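Side-chain contacts in DNA replication protein DnaC (PDB 3ECC), which acts as a bacterial helicase loader in replication initiation and probably binds ATP through a P-loop NTPase domain: residues A[24-27]-A[28-32]; A[71-74]-A[75-79]; A[93-96]-A[97-101]; A[164-167]-A[168-172]. All coordinates share one frame; numbering follows the deposited sequence.

Interaction 1: residues A[24-27]-A[28-32]; sequences LTIR and VFVHN
Phe-29 touches the preceding helical turn with CB rather than with its ring: Phe-29 CB lies 3.2 Å from Ile-26 O, and that oxygen approaches the ring only obliquely. Residues 24-31 form the C-terminal part of helix 17-31, one of the helices packed on the parallel sheet of this P-loop NTPase fold. In Phe-29, CG stands anti to the backbone N (chi1 178°), which carries the ring clear of residues 24-27. Beyond them the ring meets Phe-33, the two planes inclined at about 55°, and Leu-41 of strand 40-45. The His-31 imidazole likewise takes no part in the contact with residues 24-27. His-31 CB does, 3.2 Å from Arg-27 O, and His-31 ND1 makes a weak hydrogen bond to Asn-32 OD1.

Residues 24-27 present four successive carbonyls to the amides four positions on. The straightest of the four bonds runs from Val-30 N to Ile-26 O at 2.7 Å, with an N-H...O angle of 175°. Asn-32 is the first residue to leave helical geometry.

On the buried side Ile-26 and Val-30 cross obliquely, one turn apart. Ile-26 continues onto Leu-54 and Thr-58 of helix 51-65 and onto Phe-43 of strand 40-45, while Val-30 reaches Ala-61. Another side of the helix carries Thr-25, whose OG1 is bonded to Arg-21 O and whose side chain touches Leu-177 of strand 174-178. The apolar step across the turn is made by single methyls: Ile-26 CG2 and Val-30 CG2 sit 4.0 Å apart, and the same Val-30 CG2 lies 3.4 Å from Ile-26 O.

Interaction 2: residues A[71-74]-A[75-79]; sequences YFFD and TKDLI
Asp-74 is the N-cap of helix 75-86, at the point where strand 71-74 of the parallel sheet turns into the helix at close to a right angle. Its carboxylate accepts from the first turn: Asp-77 N donates to Asp-74 OD2 at 3.0 Å with an N-H...O angle of 156°, meeting the oxygen on its anti side and somewhat out of the carboxylate plane. With CG anti to the backbone N (chi1 176°), Asp-74 OD2 hangs over the helix start, 3.4 Å from Lys-76 CB. The backbone adds a second tie, Leu-78 N to Asp-74 O at 2.7 Å.

Leu-78 crosses Phe-73 at about a right angle. Leu-78 CD1 stands 3.6 Å from the centroid of the Phe-73 ring, 8° off the normal, a centred CH-pi contact on one face. Asp-77 OD2 lies at the ring edge, 4.5 Å from Phe-73 CD1.

Thr-75 OG1 bonds to Asp-107 O, fixing the helix start to strand 104-107. The Asp-74 side chain also touches Asp-108, which binds magnesium. The arrangement is a capped strand-to-helix junction beside the probable Walker B end of a P-loop NTPase sheet.

Interaction 3: residues A[93-96]-A[97-101]; sequences KFLK and TVLNS
Thr-97 and Val-98 both donate to Phe-94 O, within the short helix 93-99 of this P-loop NTPase fold. Thr-97 OG1 reaches Phe-94 O at 2.6 Å and Val-98 N reaches it at 3.1 Å, both from the same face of the carbonyl plane. The hydroxyl stands well above that plane. It gets there because OG1 lies between the backbone N and the carbonyl carbon (chi1 44°), folded back over the preceding turn.

The Phe-94 ring takes Val-98 CG2 over one face, 4.1 Å from the centroid and 18° off the normal, a CH-pi contact offset toward the rim. One residue on along the helix, Leu-95 CG meets Leu-99 CD1 at 3.8 Å, and Leu-99 N closes the same turn onto Leu-95 O with a nearly straight bond (172°).

One shell out, these apolar groups join three elements of the fold. Phe-94 and Leu-95 lean on Leu-82 of helix 75-86, Val-98 on Phe-73 of strand 71-74, and Leu-99 on Tyr-124, Ile-125 and Tyr-128 of helix 116-131. Past the helix end, Ser-101 OG bonds to Val-103 O. Asn-100 is held from two directions: its backbone N donates to Lys-96 O at 2.7 Å, and its OD1 is hydrogen-bonded to Tyr-128 OH. The Asn-100 and Lys-96 side chains lie side by side, pointing the same way, with Asn-100 ND2 4.0 Å from Lys-96 CG.

Interaction 4: residues A[164-167]-A[168-172]; sequences ENVV and SKIYE
Asn-165 and Lys-169 supply the polar side-chain approach, one turn apart. The lysine runs extended along the helix and bends at its last torsion (chi4 69°), which turns NZ back over the Asn-165 amide. Lys-169 NZ lies off the amide plane, nearer Asn-165 OD1 than ND2, at a separation too short to be trusted. The angle at the donor is poor, and at this resolution the placement of the two ends is doubtful, so the geometry supports proximity and not a hydrogen bond. Nearer the backbone, Lys-169 CG lies 3.4 Å from Asn-165 O.

Backbone hydrogen bonds give the regular i to i+4 pattern. Ser-168 N donates to Glu-164 O, Lys-169 N to Asn-165 O, Ile-170 N to Val-166 O and Tyr-171 N to Val-167 O. The bond from Ile-170 N to Val-166 O is 2.8 Å long, with an N-H...O angle of 162°. That from Tyr-171 N to Val-167 O is more bent, at 138°. Both segments belong to helix 164-173, which leads directly into strand 174-178, an outermost strand of the parallel sheet in this P-loop NTPase domain.

Apolar contact within the helix comes from Val-166 and Ile-170. Val-166 further touches Ser-123 and Ile-126 of helix 116-131, and Lys-169 rests on Tyr-130 of the same helix. Val-167 turns instead to Ser-155, Leu-158 and Ala-159 of helix 153-162. Between the first pair the touching atoms are the branch methyl Val-166 CG1 and the chain end Ile-170 CD1, 3.7 Å apart.

How the interactions relate
Interactions 2 and 3 are neighbours, their centres 12 Å apart, and share one apolar cluster: Phe-73 CZ meets Phe-94 CZ at 3.7 Å, and Phe-94 CZ lies 3.9 Å from Leu-78 CD1. Interaction 1 sits on the opposite side of the chain's centre from interaction 2, about 24 Å between centres, and interaction 4 is about 19 Å from interaction 2; neither touches another of the four. Their relation to the nucleotide differs. The Asp-74 side chain of interaction 2 is about 7 Å from both beryllium trifluoride and magnesium, and the Ile-26 side chain of interaction 1 about 10 Å from ADP. Interactions 3 and 4 lie away from the nucleotide and metal sites.

Interaction 1: residues A[24-27]-A[28-32]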
loop_
_atom_site.group_PDB
_atom_site.type_symbol
_atom_site.label_atom_id
_atom_site.label_comp_id
_atom_site.label_asym_id
_atom_site.label_seq_id
_atom_site.Cartn_x
_atom_site.Cartn_y
_atom_site.Cartn_z
ATOM N N LEU A 24 15.921 2.658 5.510
ATOM C CA LEU A 24 16.996 2.793 4.526
ATOM C C LEU A 24 16.523 2.373 3.132
ATOM O O LEU A 24 16.877 3.000 2.135
ATOM C CB LEU A 24 18.243 1.994 4.948
ATOM C CG LEU A 24 18.934 2.417 6.262
ATOM C CD1 LEU A 24 19.980 1.403 6.698
ATOM C CD2 LEU A 24 19.538 3.828 6.195
ATOM N N THR A 25 15.699 1.331 3.076
ATOM C CA THR A 25 15.124 0.883 1.815
ATOM C C THR A 25 14.124 1.895 1.242
ATOM O O THR A 25 13.995 2.020 0.023
ATOM C CB THR A 25 14.455 -0.495 1.944
ATOM O OG1 THR A 25 15.392 -1.435 2.483
ATOM C CG2 THR A 25 13.996 -0.985 0.586
ATOM N N ILE A 26 13.431 2.624 2.116
ATOM C CA ILE A 26 12.494 3.659 1.670
ATOM C C ILE A 26 13.244 4.860 1.108
ATOM O O ILE A 26 12.899 5.369 0.038
ATOM C CB ILE A 26 11.558 4.140 2.806
ATOM C CG1 ILE A 26 10.642 3.010 3.271
ATOM C CG2 ILE A 26 10.735 5.342 2.353
ATOM C CD1 ILE A 26 10.037 3.246 4.640
ATOM N N ARG A 27 14.268 5.305 1.837
ATOM C CA ARG A 27 15.067 6.467 1.439
ATOM C C ARG A 27 15.736 6.268 0.069
ATOM O O ARG A 27 15.723 7.173 -0.774
ATOM C CB ARG A 27 16.101 6.831 2.526
ATOM C CG ARG A 27 15.490 7.487 3.778
ATOM C CD ARG A 27 16.490 8.346 4.544
ATOM N NE ARG A 27 15.872 9.061 5.670
ATOM C CZ ARG A 27 15.243 10.237 5.576
ATOM N NH1 ARG A 27 15.131 10.854 4.405
ATOM N NH2 ARG A 27 14.716 10.793 6.660
ATOM N N VAL A 28 16.282 5.073 -0.155
ATOM C CA VAL A 28 16.802 4.692 -1.462
ATOM C C VAL A 28 15.693 4.745 -2.505
ATOM O O VAL A 28 15.885 5.290 -3.590
ATOM C CB VAL A 28 17.411 3.278 -1.436
ATOM C CG1 VAL A 28 17.692 2.793 -2.842
ATOM C CG2 VAL A 28 18.672 3.259 -0.607
ATOM N N PHE A 29 14.531 4.187 -2.159
ATOM C CA PHE A 29 13.366 4.135 -3.055
ATOM C C PHE A 29 12.923 5.538 -3.479
ATOM O O PHE A 29 12.881 5.848 -4.671
ATOM C CB PHE A 29 12.200 3.373 -2.381
ATOM C CG PHE A 29 10.942 3.312 -3.217
ATOM C CD1 PHE A 29 10.740 2.276 -4.123
ATOM C CD2 PHE A 29 9.970 4.295 -3.104
ATOM C CE1 PHE A 29 9.592 2.229 -4.904
ATOM C CE2 PHE A 29 8.814 4.251 -3.882
ATOM C CZ PHE A 29 8.626 3.216 -4.778
ATOM N N VAL A 30 12.624 6.384 -2.490
ATOM C CA VAL A 30 12.199 7.776 -2.712
ATOM C C VAL A 30 13.214 8.561 -3.531
ATOM O O VAL A 30 12.854 9.413 -4.350
ATOM C CB VAL A 30 11.985 8.511 -1.373
ATOM C CG1 VAL A 30 11.820 10.011 -1.600
ATOM C CG2 VAL A 30 10.784 7.936 -0.634
ATOM N N HIS A 31 14.487 8.262 -3.314
ATOM C CA HIS A 31 15.551 8.924 -4.041
ATOM C C HIS A 31 15.604 8.493 -5.514
ATOM O O HIS A 31 15.836 9.321 -6.400
ATOM C CB HIS A 31 16.900 8.677 -3.359
ATOM C CG HIS A 31 18.019 9.475 -3.944
ATOM N ND1 HIS A 31 19.097 8.893 -4.581
ATOM C CD2 HIS A 31 18.215 10.814 -4.016
ATOM C CE1 HIS A 31 19.913 9.840 -5.009
ATOM N NE2 HIS A 31 19.403 11.014 -4.678
ATOM N N ASN A 32 15.365 7.210 -5.773
ATOM C CA ASN A 32 15.489 6.670 -7.122
ATOM C C ASN A 32 14.173 6.557 -7.852
ATOM O O ASN A 32 14.048 5.762 -8.778
ATOM C CB ASN A 32 16.147 5.296 -7.073
ATOM C CG ASN A 32 17.608 5.373 -6.728
ATOM O OD1 ASN A 32 18.190 6.458 -6.704
ATOM N ND2 ASN A 32 18.220 4.221 -6.464
#

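Interaction 2: residues A[71-74]-A[75-79]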
loop_
_atom_site.group_PDB
_atom_site.type_symbol
_atom_site.label_atom_id
_atom_site.label_comp_id
_atom_site.label_asym_id
_atom_site.label_seq_id
_atom_site.Cartn_x
_atom_site.Cartn_y
_atom_site.Cartn_z
ATOM N N TYR A 71 -1.860 9.850 -3.577
ATOM C CA TYR A 71 -3.048 9.779 -2.719
ATOM C C TYR A 71 -2.917 8.677 -1.667
ATOM O O TYR A 71 -2.318 7.633 -1.926
ATOM C CB TYR A 71 -4.310 9.548 -3.562
ATOM C CG TYR A 71 -4.660 10.669 -4.527
ATOM C CD1 TYR A 71 -5.587 11.651 -4.182
ATOM C CD2 TYR A 71 -4.081 10.730 -5.792
ATOM C CE1 TYR A 71 -5.915 12.670 -5.066
ATOM C CE2 TYR A 71 -4.399 11.746 -6.682
ATOM C CZ TYR A 71 -5.316 12.711 -6.315
ATOM O OH TYR A 71 -5.627 13.715 -7.203
ATOM N N PHE A 72 -3.468 8.932 -0.478
ATOM C CA PHE A 72 -3.552 7.927 0.586
ATOM C C PHE A 72 -4.999 7.524 0.820
ATOM O O PHE A 72 -5.842 8.355 1.163
ATOM C CB PHE A 72 -2.947 8.451 1.898
ATOM C CG PHE A 72 -3.126 7.514 3.066
ATOM C CD1 PHE A 72 -2.138 6.608 3.409
ATOM C CD2 PHE A 72 -4.293 7.534 3.818
ATOM C CE1 PHE A 72 -2.314 5.739 4.477
ATOM C CE2 PHE A 72 -4.469 6.665 4.887
ATOM C CZ PHE A 72 -3.481 5.772 5.213
ATOM N N PHE A 73 -5.288 6.242 0.642
ATOM C CA PHE A 73 -6.627 5.729 0.912
ATOM C C PHE A 73 -6.582 4.591 1.900
ATOM O O PHE A 73 -5.656 3.796 1.883
ATOM C CB PHE A 73 -7.303 5.265 -0.383
ATOM C CG PHE A 73 -7.778 6.393 -1.255
ATOM C CD1 PHE A 73 -8.919 7.110 -0.928
ATOM C CD2 PHE A 73 -7.079 6.745 -2.398
ATOM C CE1 PHE A 73 -9.354 8.151 -1.723
ATOM C CE2 PHE A 73 -7.514 7.788 -3.198
ATOM C CZ PHE A 73 -8.650 8.490 -2.857
ATOM N N ASP A 74 -7.566 4.540 2.786
ATOM C CA ASP A 74 -7.878 3.304 3.470
ATOM C C ASP A 74 -8.591 2.464 2.433
ATOM O O ASP A 74 -9.433 2.969 1.689
ATOM C CB ASP A 74 -8.790 3.544 4.678
ATOM C CG ASP A 74 -9.220 2.249 5.361
ATOM O OD1 ASP A 74 -8.416 1.668 6.118
ATOM O OD2 ASP A 74 -10.363 1.814 5.136
ATOM N N THR A 75 -8.231 1.192 2.366
ATOM C CA THR A 75 -8.716 0.328 1.309
ATOM C C THR A 75 -10.224 0.123 1.383
ATOM O O THR A 75 -10.920 0.174 0.362
ATOM C CB THR A 75 -7.996 -1.006 1.336
ATOM O OG1 THR A 75 -6.584 -0.764 1.411
ATOM C CG2 THR A 75 -8.302 -1.790 0.081
ATOM N N LYS A 76 -10.731 -0.082 2.590
ATOM C CA LYS A 76 -12.164 -0.239 2.775
ATOM C C LYS A 76 -12.891 1.061 2.441
ATOM O O LYS A 76 -13.926 1.046 1.776
ATOM C CB LYS A 76 -12.475 -0.684 4.198
ATOM C CG LYS A 76 -13.496 -1.773 4.266
ATOM C CD LYS A 76 -13.313 -2.602 5.519
ATOM C CE LYS A 76 -14.252 -3.791 5.504
ATOM N NZ LYS A 76 -13.821 -4.870 6.451
ATOM N N ASP A 77 -12.320 2.183 2.877
ATOM C CA ASP A 77 -12.864 3.507 2.583
ATOM C C ASP A 77 -12.867 3.798 1.093
ATOM O O ASP A 77 -13.823 4.372 0.586
ATOM C CB ASP A 77 -12.088 4.601 3.336
ATOM C CG ASP A 77 -12.572 5.996 2.996
ATOM O OD1 ASP A 77 -13.774 6.261 3.168
ATOM O OD2 ASP A 77 -11.753 6.818 2.543
ATOM N N LEU A 78 -11.806 3.394 0.393
ATOM C CA LEU A 78 -11.729 3.584 -1.060
ATOM C C LEU A 78 -12.767 2.746 -1.791
ATOM O O LEU A 78 -13.413 3.220 -2.717
ATOM C CB LEU A 78 -10.326 3.272 -1.601
ATOM C CG LEU A 78 -10.090 3.442 -3.112
ATOM C CD1 LEU A 78 -10.255 4.891 -3.573
ATOM C CD2 LEU A 78 -8.719 2.927 -3.499
ATOM N N ILE A 79 -12.944 1.511 -1.333
ATOM C CA ILE A 79 -13.882 0.577 -1.940
ATOM C C ILE A 79 -15.343 0.999 -1.764
ATOM O O ILE A 79 -16.101 0.983 -2.728
ATOM C CB ILE A 79 -13.636 -0.855 -1.424
ATOM C CG1 ILE A 79 -12.444 -1.456 -2.162
ATOM C CG2 ILE A 79 -14.870 -1.734 -1.592
ATOM C CD1 ILE A 79 -11.765 -2.541 -1.395
#

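Interaction 3: residues A[93-96]-A[97-101]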
loop_
_atom_site.group_PDB
_atom_site.type_symbol
_atom_site.label_atom_id
_atom_site.label_comp_id
_atom_site.label_asym_id
_atom_site.label_seq_id
_atom_site.Cartn_x
_atom_site.Cartn_y
_atom_site.Cartn_z
ATOM N N LYS A 93 -14.746 10.311 -13.067
ATOM C CA LYS A 93 -13.614 11.212 -12.844
ATOM C C LYS A 93 -12.782 10.828 -11.624
ATOM O O LYS A 93 -11.556 10.929 -11.650
ATOM C CB LYS A 93 -14.088 12.669 -12.745
ATOM C CG LYS A 93 -14.504 13.265 -14.091
ATOM C CD LYS A 93 -14.903 14.734 -13.987
ATOM C CE LYS A 93 -15.221 15.308 -15.370
ATOM N NZ LYS A 93 -15.756 16.702 -15.315
ATOM N N PHE A 94 -13.447 10.367 -10.570
ATOM C CA PHE A 94 -12.753 9.904 -9.380
ATOM C C PHE A 94 -11.990 8.601 -9.627
ATOM O O PHE A 94 -10.855 8.443 -9.166
ATOM C CB PHE A 94 -13.729 9.737 -8.221
ATOM C CG PHE A 94 -13.088 9.243 -6.958
ATOM C CD1 PHE A 94 -12.258 10.071 -6.211
ATOM C CD2 PHE A 94 -13.321 7.953 -6.508
ATOM C CE1 PHE A 94 -11.666 9.614 -5.040
ATOM C CE2 PHE A 94 -12.738 7.491 -5.338
ATOM C CZ PHE A 94 -11.909 8.322 -4.602
ATOM N N LEU A 95 -12.610 7.679 -10.360
ATOM C CA LEU A 95 -12.000 6.386 -10.639
ATOM C C LEU A 95 -10.719 6.508 -11.474
ATOM O O LEU A 95 -9.744 5.797 -11.220
ATOM C CB LEU A 95 -13.001 5.451 -11.315
ATOM C CG LEU A 95 -12.519 4.046 -11.682
ATOM C CD1 LEU A 95 -12.136 3.244 -10.448
ATOM C CD2 LEU A 95 -13.578 3.319 -12.482
ATOM N N LYS A 96 -10.723 7.416 -12.451
ATOM C CA LYS A 96 -9.552 7.630 -13.324
ATOM C C LYS A 96 -8.377 8.245 -12.580
ATOM O O LYS A 96 -7.222 7.887 -12.827
ATOM C CB LYS A 96 -9.905 8.519 -14.519
ATOM C CG LYS A 96 -10.215 7.761 -15.789
ATOM C CD LYS A 96 -10.958 8.643 -16.764
ATOM C CE LYS A 96 -11.948 7.828 -17.570
ATOM N NZ LYS A 96 -13.137 8.651 -17.903
ATOM N N THR A 97 -8.675 9.178 -11.677
ATOM C CA THR A 97 -7.646 9.826 -10.878
ATOM C C THR A 97 -6.991 8.833 -9.932
ATOM O O THR A 97 -5.792 8.933 -9.660
ATOM C CB THR A 97 -8.210 10.991 -10.057
ATOM O OG1 THR A 97 -9.449 10.588 -9.459
ATOM C CG2 THR A 97 -8.440 12.214 -10.946
ATOM N N VAL A 98 -7.777 7.869 -9.450
ATOM C CA VAL A 98 -7.254 6.797 -8.607
ATOM C C VAL A 98 -6.426 5.810 -9.428
ATOM O O VAL A 98 -5.261 5.569 -9.116
ATOM C CB VAL A 98 -8.382 6.046 -7.852
ATOM C CG1 VAL A 98 -7.847 4.768 -7.219
ATOM C CG2 VAL A 98 -9.002 6.942 -6.797
ATOM N N LEU A 99 -7.018 5.273 -10.494
ATOM C CA LEU A 99 -6.333 4.300 -11.349
ATOM C C LEU A 99 -5.077 4.878 -11.999
ATOM O O LEU A 99 -4.037 4.232 -12.023
ATOM C CB LEU A 99 -7.276 3.764 -12.437
ATOM C CG LEU A 99 -8.436 2.836 -12.052
ATOM C CD1 LEU A 99 -9.335 2.597 -13.258
ATOM C CD2 LEU A 99 -7.945 1.516 -11.463
ATOM N N ASN A 100 -5.174 6.102 -12.507
ATOM C CA ASN A 100 -4.062 6.719 -13.228
ATOM C C ASN A 100 -3.113 7.528 -12.344
ATOM O O ASN A 100 -2.216 8.198 -12.843
ATOM C CB ASN A 100 -4.586 7.562 -14.400
ATOM C CG ASN A 100 -5.088 6.702 -15.557
ATOM O OD1 ASN A 100 -4.427 5.744 -15.965
ATOM N ND2 ASN A 100 -6.256 7.046 -16.095
ATOM N N SER A 101 -3.306 7.439 -11.034
ATOM C CA SER A 101 -2.462 8.150 -10.086
ATOM C C SER A 101 -1.016 7.657 -10.115
ATOM O O SER A 101 -0.760 6.453 -10.154
ATOM C CB SER A 101 -3.020 8.020 -8.673
ATOM O OG SER A 101 -2.317 8.868 -7.784
#

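Interaction 4: residues A[164-167]-A[168-172]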
loop_
_atom_site.group_PDB
_atom_site.type_symbol
_atom_site.label_atom_id
_atom_site.label_comp_id
_atom_site.label_asym_id
_atom_site.label_seq_id
_atom_site.Cartn_x
_atom_site.Cartn_y
_atom_site.Cartn_z
ATOM N N GLU A 164 -4.874 -15.620 -5.836
ATOM C CA GLU A 164 -3.491 -15.847 -6.274
ATOM C C GLU A 164 -3.019 -14.840 -7.323
ATOM O O GLU A 164 -1.884 -14.376 -7.273
ATOM C CB GLU A 164 -3.343 -17.257 -6.849
ATOM C CG GLU A 164 -3.530 -18.381 -5.848
ATOM C CD GLU A 164 -2.379 -18.477 -4.850
ATOM O OE1 GLU A 164 -1.268 -17.977 -5.157
ATOM O OE2 GLU A 164 -2.589 -19.054 -3.756
ATOM N N ASN A 165 -3.896 -14.528 -8.277
ATOM C CA ASN A 165 -3.591 -13.598 -9.371
ATOM C C ASN A 165 -3.088 -12.244 -8.858
ATOM O O ASN A 165 -2.040 -11.749 -9.287
ATOM C CB ASN A 165 -4.835 -13.410 -10.256
ATOM C CG ASN A 165 -4.507 -12.868 -11.647
ATOM O OD1 ASN A 165 -3.440 -13.133 -12.198
ATOM N ND2 ASN A 165 -5.445 -12.128 -12.230
ATOM N N VAL A 166 -3.825 -11.676 -7.905
ATOM C CA VAL A 166 -3.516 -10.363 -7.338
ATOM C C VAL A 166 -2.190 -10.351 -6.556
ATOM O O VAL A 166 -1.305 -9.534 -6.829
ATOM C CB VAL A 166 -4.683 -9.864 -6.452
ATOM C CG1 VAL A 166 -4.299 -8.630 -5.691
ATOM C CG2 VAL A 166 -5.893 -9.584 -7.309
ATOM N N VAL A 167 -2.047 -11.279 -5.615
ATOM C CA VAL A 167 -0.844 -11.370 -4.783
ATOM C C VAL A 167 0.411 -11.652 -5.609
ATOM O O VAL A 167 1.510 -11.254 -5.236
ATOM C CB VAL A 167 -1.005 -12.445 -3.686
ATOM C CG1 VAL A 167 0.240 -12.531 -2.828
ATOM C CG2 VAL A 167 -2.198 -12.122 -2.836
ATOM N N SER A 168 0.225 -12.327 -6.738
ATOM C CA SER A 168 1.298 -12.608 -7.668
ATOM C C SER A 168 1.774 -11.326 -8.336
ATOM O O SER A 168 2.973 -11.120 -8.515
ATOM C CB SER A 168 0.799 -13.606 -8.716
ATOM O OG SER A 168 1.716 -13.777 -9.776
ATOM N N LYS A 169 0.826 -10.483 -8.730
ATOM C CA LYS A 169 1.147 -9.208 -9.370
ATOM C C LYS A 169 1.710 -8.202 -8.365
ATOM O O LYS A 169 2.602 -7.428 -8.695
ATOM C CB LYS A 169 -0.083 -8.635 -10.085
ATOM C CG LYS A 169 -0.533 -9.469 -11.269
ATOM C CD LYS A 169 -1.669 -8.812 -12.018
ATOM C CE LYS A 169 -2.014 -9.585 -13.282
ATOM N NZ LYS A 169 -2.641 -10.900 -12.961
ATOM N N ILE A 170 1.199 -8.242 -7.137
ATOM C CA ILE A 170 1.723 -7.422 -6.046
ATOM C C ILE A 170 3.195 -7.745 -5.769
ATOM O O ILE A 170 3.995 -6.860 -5.449
ATOM C CB ILE A 170 0.896 -7.614 -4.756
ATOM C CG1 ILE A 170 -0.492 -6.988 -4.910
ATOM C CG2 ILE A 170 1.639 -7.043 -3.537
ATOM C CD1 ILE A 170 -1.444 -7.344 -3.784
ATOM N N TYR A 171 3.546 -9.018 -5.914
ATOM C CA TYR A 171 4.901 -9.471 -5.673
ATOM C C TYR A 171 5.876 -9.084 -6.791
ATOM O O TYR A 171 7.051 -8.856 -6.531
ATOM C CB TYR A 171 4.922 -10.983 -5.423
ATOM C CG TYR A 171 6.265 -11.515 -4.980
ATOM C CD1 TYR A 171 6.906 -11.001 -3.851
ATOM C CD2 TYR A 171 6.893 -12.548 -5.675
ATOM C CE1 TYR A 171 8.140 -11.492 -3.435
ATOM C CE2 TYR A 171 8.124 -13.042 -5.270
ATOM C CZ TYR A 171 8.743 -12.512 -4.150
ATOM O OH TYR A 171 9.974 -12.997 -3.740
ATOM N N GLU A 172 5.393 -8.985 -8.029
ATOM C CA GLU A 172 6.255 -8.537 -9.119
ATOM C C GLU A 172 6.561 -7.047 -9.024
ATOM O O GLU A 172 7.715 -6.650 -9.161
ATOM C CB GLU A 172 5.692 -8.906 -10.506
ATOM C CG GLU A 172 6.303 -8.091 -11.674
ATOM C CD GLU A 172 6.479 -8.887 -12.970
ATOM O OE1 GLU A 172 6.205 -8.333 -14.059
ATOM O OE2 GLU A 172 6.913 -10.054 -12.903
#